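Local coordinates for protein endo-1,4-beta-mannanase (Eisenia fetida, PDB 5Y6T) that probably hydrolyses internal beta-1,4-mannosidic linkages in mannan polysaccharides, as a cold-adapted endo-acting mannanase of glycoside hydrolase family 5, at residues M27-Q32 / W326-G331. Residues are numbered along the deposited sequence; the frame is centred on the assembly and turned at random.
Sequences MNIAWQ and WQANGG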
ATOM      1  N   MET A  27       5.116  -0.582 -10.444  1.00 20.82           N
ATOM      2  CA  MET A  27       3.677  -0.643 -10.729  1.00 20.17           C
ATOM      3  C   MET A  27       2.933  -1.339  -9.638  1.00 19.29           C
ATOM      4  O   MET A  27       3.442  -2.301  -9.034  1.00 20.75           O
ATOM      5  CB  MET A  27       3.420  -1.418 -12.058  1.00 19.86           C
ATOM      6  CG  MET A  27       4.150  -0.847 -13.246  1.00 19.51           C
ATOM      7  SD  MET A  27       3.561  -1.721 -14.750  1.00 22.18           S
ATOM      8  CE  MET A  27       4.841  -1.311 -15.929  1.00 23.25           C
ATOM      9  N   ASN A  28       1.699  -0.891  -9.435  1.00 19.61           N
ATOM     10  CA  ASN A  28       0.746  -1.720  -8.798  1.00 19.64           C
ATOM     11  C   ASN A  28       0.460  -2.875  -9.755  1.00 20.92           C
ATOM     12  O   ASN A  28       0.267  -2.620 -10.949  1.00 20.94           O
ATOM     13  CB  ASN A  28      -0.560  -0.983  -8.561  1.00 19.54           C
ATOM     14  CG  ASN A  28      -0.476   0.039  -7.475  1.00 19.21           C
ATOM     15  OD1 ASN A  28      -0.796  -0.263  -6.340  1.00 19.68           O
ATOM     16  ND2 ASN A  28      -0.136   1.272  -7.842  1.00 17.53           N
ATOM     17  N   ILE A  29       0.420  -4.090  -9.237  1.00 19.49           N
ATOM     18  CA  ILE A  29       0.017  -5.267 -10.104  1.00 20.22           C
ATOM     19  C   ILE A  29      -1.435  -5.050 -10.603  1.00 20.97           C
ATOM     20  O   ILE A  29      -1.631  -5.127 -11.817  1.00 21.67           O
ATOM     21  CB  ILE A  29       0.334  -6.641  -9.537  1.00 20.29           C
ATOM     22  CG1 ILE A  29       1.815  -6.705  -9.192  1.00 19.31           C
ATOM     23  CG2 ILE A  29      -0.031  -7.754 -10.499  1.00 20.72           C
ATOM     24  CD1 ILE A  29       2.741  -6.289 -10.296  1.00 20.72           C
ATOM     25  N   ALA A  30      -2.416  -4.748  -9.765  1.00 20.89           N
ATOM     26  CA  ALA A  30      -2.440  -5.008  -8.308  1.00 19.88           C
ATOM     27  C   ALA A  30      -2.852  -6.454  -7.963  1.00 19.90           C
ATOM     28  O   ALA A  30      -2.747  -6.899  -6.818  1.00 19.69           O
ATOM     29  CB  ALA A  30      -3.329  -4.041  -7.610  1.00 20.11           C
ATOM     30  N   TRP A  31      -3.254  -7.189  -8.978  1.00 19.75           N
ATOM     31  CA  TRP A  31      -3.648  -8.577  -8.895  1.00 20.43           C
ATOM     32  C   TRP A  31      -3.584  -9.211 -10.268  1.00 21.07           C
ATOM     33  O   TRP A  31      -3.421  -8.530 -11.241  1.00 21.00           O
ATOM     34  CB  TRP A  31      -5.067  -8.784  -8.385  1.00 19.56           C
ATOM     35  CG  TRP A  31      -6.126  -8.066  -9.231  1.00 23.43           C
ATOM     36  CD1 TRP A  31      -6.686  -8.492 -10.399  1.00 23.75           C
ATOM     37  CD2 TRP A  31      -6.626  -6.764  -8.993  1.00 23.06           C
ATOM     38  NE1 TRP A  31      -7.566  -7.540 -10.864  1.00 23.31           N
ATOM     39  CE2 TRP A  31      -7.537  -6.456 -10.030  1.00 24.00           C
ATOM     40  CE3 TRP A  31      -6.370  -5.794  -8.006  1.00 21.48           C
ATOM     41  CZ2 TRP A  31      -8.277  -5.235 -10.062  1.00 22.90           C
ATOM     42  CZ3 TRP A  31      -7.095  -4.586  -8.049  1.00 20.82           C
ATOM     43  CH2 TRP A  31      -7.989  -4.299  -9.082  1.00 23.72           C
ATOM     44  N   GLN A  32      -3.657 -10.535 -10.286  1.00 21.51           N
ATOM     45  CA  GLN A  32      -3.926 -11.293 -11.542  1.00 21.94           C
ATOM     46  C   GLN A  32      -5.358 -11.793 -11.474  1.00 22.89           C
ATOM     47  O   GLN A  32      -6.212 -11.396 -12.289  1.00 24.65           O
ATOM     48  CB  GLN A  32      -2.936 -12.437 -11.700  1.00 23.25           C
ATOM     49  CG  GLN A  32      -3.132 -13.344 -12.923  1.00 26.49           C
ATOM     50  CD  GLN A  32      -2.961 -12.627 -14.248  1.00 28.83           C
ATOM     51  OE1 GLN A  32      -2.379 -11.553 -14.339  1.00 30.40           O
ATOM     52  NE2 GLN A  32      -3.511 -13.223 -15.290  1.00 33.01           N
ATOM     53  N   TRP A 326      -0.854   2.722 -11.935  1.00 19.29           N
ATOM     54  CA  TRP A 326      -2.040   1.909 -11.869  1.00 19.51           C
ATOM     55  C   TRP A 326      -2.417   1.441 -13.324  1.00 19.65           C
ATOM     56  O   TRP A 326      -2.713   2.281 -14.175  1.00 22.36           O
ATOM     57  CB  TRP A 326      -3.222   2.685 -11.252  1.00 20.78           C
ATOM     58  CG  TRP A 326      -4.383   1.794 -11.029  1.00 20.20           C
ATOM     59  CD1 TRP A 326      -5.485   1.634 -11.838  1.00 22.14           C
ATOM     60  CD2 TRP A 326      -4.532   0.860  -9.962  1.00 20.40           C
ATOM     61  NE1 TRP A 326      -6.307   0.619 -11.339  1.00 22.07           N
ATOM     62  CE2 TRP A 326      -5.766   0.167 -10.162  1.00 22.69           C
ATOM     63  CE3 TRP A 326      -3.763   0.557  -8.817  1.00 19.50           C
ATOM     64  CZ2 TRP A 326      -6.206  -0.852  -9.290  1.00 20.83           C
ATOM     65  CZ3 TRP A 326      -4.238  -0.420  -7.951  1.00 20.49           C
ATOM     66  CH2 TRP A 326      -5.447  -1.100  -8.199  1.00 21.12           C
ATOM     67  N   GLN A 327      -2.512   0.143 -13.566  1.00 21.17           N
ATOM     68  CA  GLN A 327      -1.952  -0.993 -12.847  1.00 20.90           C
ATOM     69  C   GLN A 327      -1.458  -1.969 -13.953  1.00 21.53           C
ATOM     70  O   GLN A 327      -1.904  -1.913 -15.122  1.00 20.91           O
ATOM     71  CB  GLN A 327      -2.924  -1.747 -11.955  1.00 21.04           C
ATOM     72  CG  GLN A 327      -4.202  -2.173 -12.662  1.00 22.17           C
ATOM     73  CD  GLN A 327      -5.181  -2.952 -11.749  1.00 21.55           C
ATOM     74  OE1 GLN A 327      -4.776  -3.663 -10.791  1.00 21.43           O
ATOM     75  NE2 GLN A 327      -6.475  -2.883 -12.069  1.00 21.19           N
ATOM     76  N   ALA A 328      -0.507  -2.845 -13.588  1.00 20.15           N
ATOM     77  CA  ALA A 328       0.226  -3.738 -14.536  1.00 20.32           C
ATOM     78  C   ALA A 328      -0.714  -4.615 -15.339  1.00 21.90           C
ATOM     79  O   ALA A 328      -0.428  -4.867 -16.503  1.00 23.04           O
ATOM     80  CB  ALA A 328       1.254  -4.585 -13.837  1.00 20.11           C
ATOM     81  N   ASN A 329      -1.856  -4.971 -14.761  1.00 22.15           N
ATOM     82  CA  ASN A 329      -2.749  -5.892 -15.439  1.00 24.88           C
ATOM     83  C   ASN A 329      -3.600  -5.155 -16.478  1.00 23.83           C
ATOM     84  O   ASN A 329      -4.311  -5.794 -17.272  1.00 24.93           O
ATOM     85  CB  ASN A 329      -3.627  -6.769 -14.482  1.00 23.63           C
ATOM     86  CG  ASN A 329      -4.641  -5.988 -13.683  1.00 24.93           C
ATOM     87  OD1 ASN A 329      -5.230  -5.010 -14.171  1.00 24.79           O
ATOM     88  ND2 ASN A 329      -4.871  -6.407 -12.449  1.00 23.94           N
ATOM     89  N   GLY A 330      -3.587  -3.854 -16.443  1.00 23.59           N
ATOM     90  CA  GLY A 330      -4.178  -3.020 -17.487  1.00 25.07           C
ATOM     91  C   GLY A 330      -5.646  -2.804 -17.362  1.00 28.08           C
ATOM     92  O   GLY A 330      -6.274  -2.129 -18.206  1.00 28.78           O
ATOM     93  N   GLY A 331      -6.235  -3.316 -16.286  1.00 26.84           N
ATOM     94  CA  GLY A 331      -7.686  -3.520 -16.197  1.00 27.45           C
ATOM     95  C   GLY A 331      -8.404  -2.488 -15.416  1.00 28.54           C
ATOM     96  O   GLY A 331      -7.982  -1.990 -14.347  1.00 30.71           O
TER
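The C-terminal ends of the first and last parallel strands of the (beta/alpha)8 barrel meet where the loop after strand 20-28 binds the turn after strand 322-325, with A328 N donating to N28 O (2.8 Å) and N329 N to I29 O (3.0 Å). The second bond is the more bent, its N-H...O angle being 135°. Q327 OE1 receives A30 N on a lone pair, in the carbonyl plane, at 2.8 Å; the other end of that amide, NE2, donates to G331 O, so both ends are held and the group's rotation is fixed. N329 ND2 gives a nearly straight bond to W31 O (2.8 Å), reaching it from above the carbonyl plane, while N329 OD1 accepts G331 N in an Asx turn. Q327 to G330 form a type I beta turn. Non-proline cis peptides precede both A30 and Q327; the one joining W326 to Q327 matches the cis peptide that follows the conserved tryptophan at the end of the eighth strand in many GH5 enzymes. Q327 OE1 and N329 ND2 both lie over one face of the W31 indole, the Q327 amide standing almost perpendicular to the ring (85°). W326, with CG anti to its backbone nitrogen (chi1 -173°), brings CE3 to N28 CB (3.6 Å) and CH2 to A30 CB (3.7 Å), and Q327 CB sits over the centre of one face of its ring. The two indoles meet obliquely, W31 CZ3 being 3.9 Å from W326 CH2. A Tris molecule, probably from the crystallisation liquor, lies beside W326, as might be expected near the substrate cleft. N28 OD1 bonds R67. M27 SD packs on A328 CB (3.8 Å), and F338 of helix 338-348 touches both side chains.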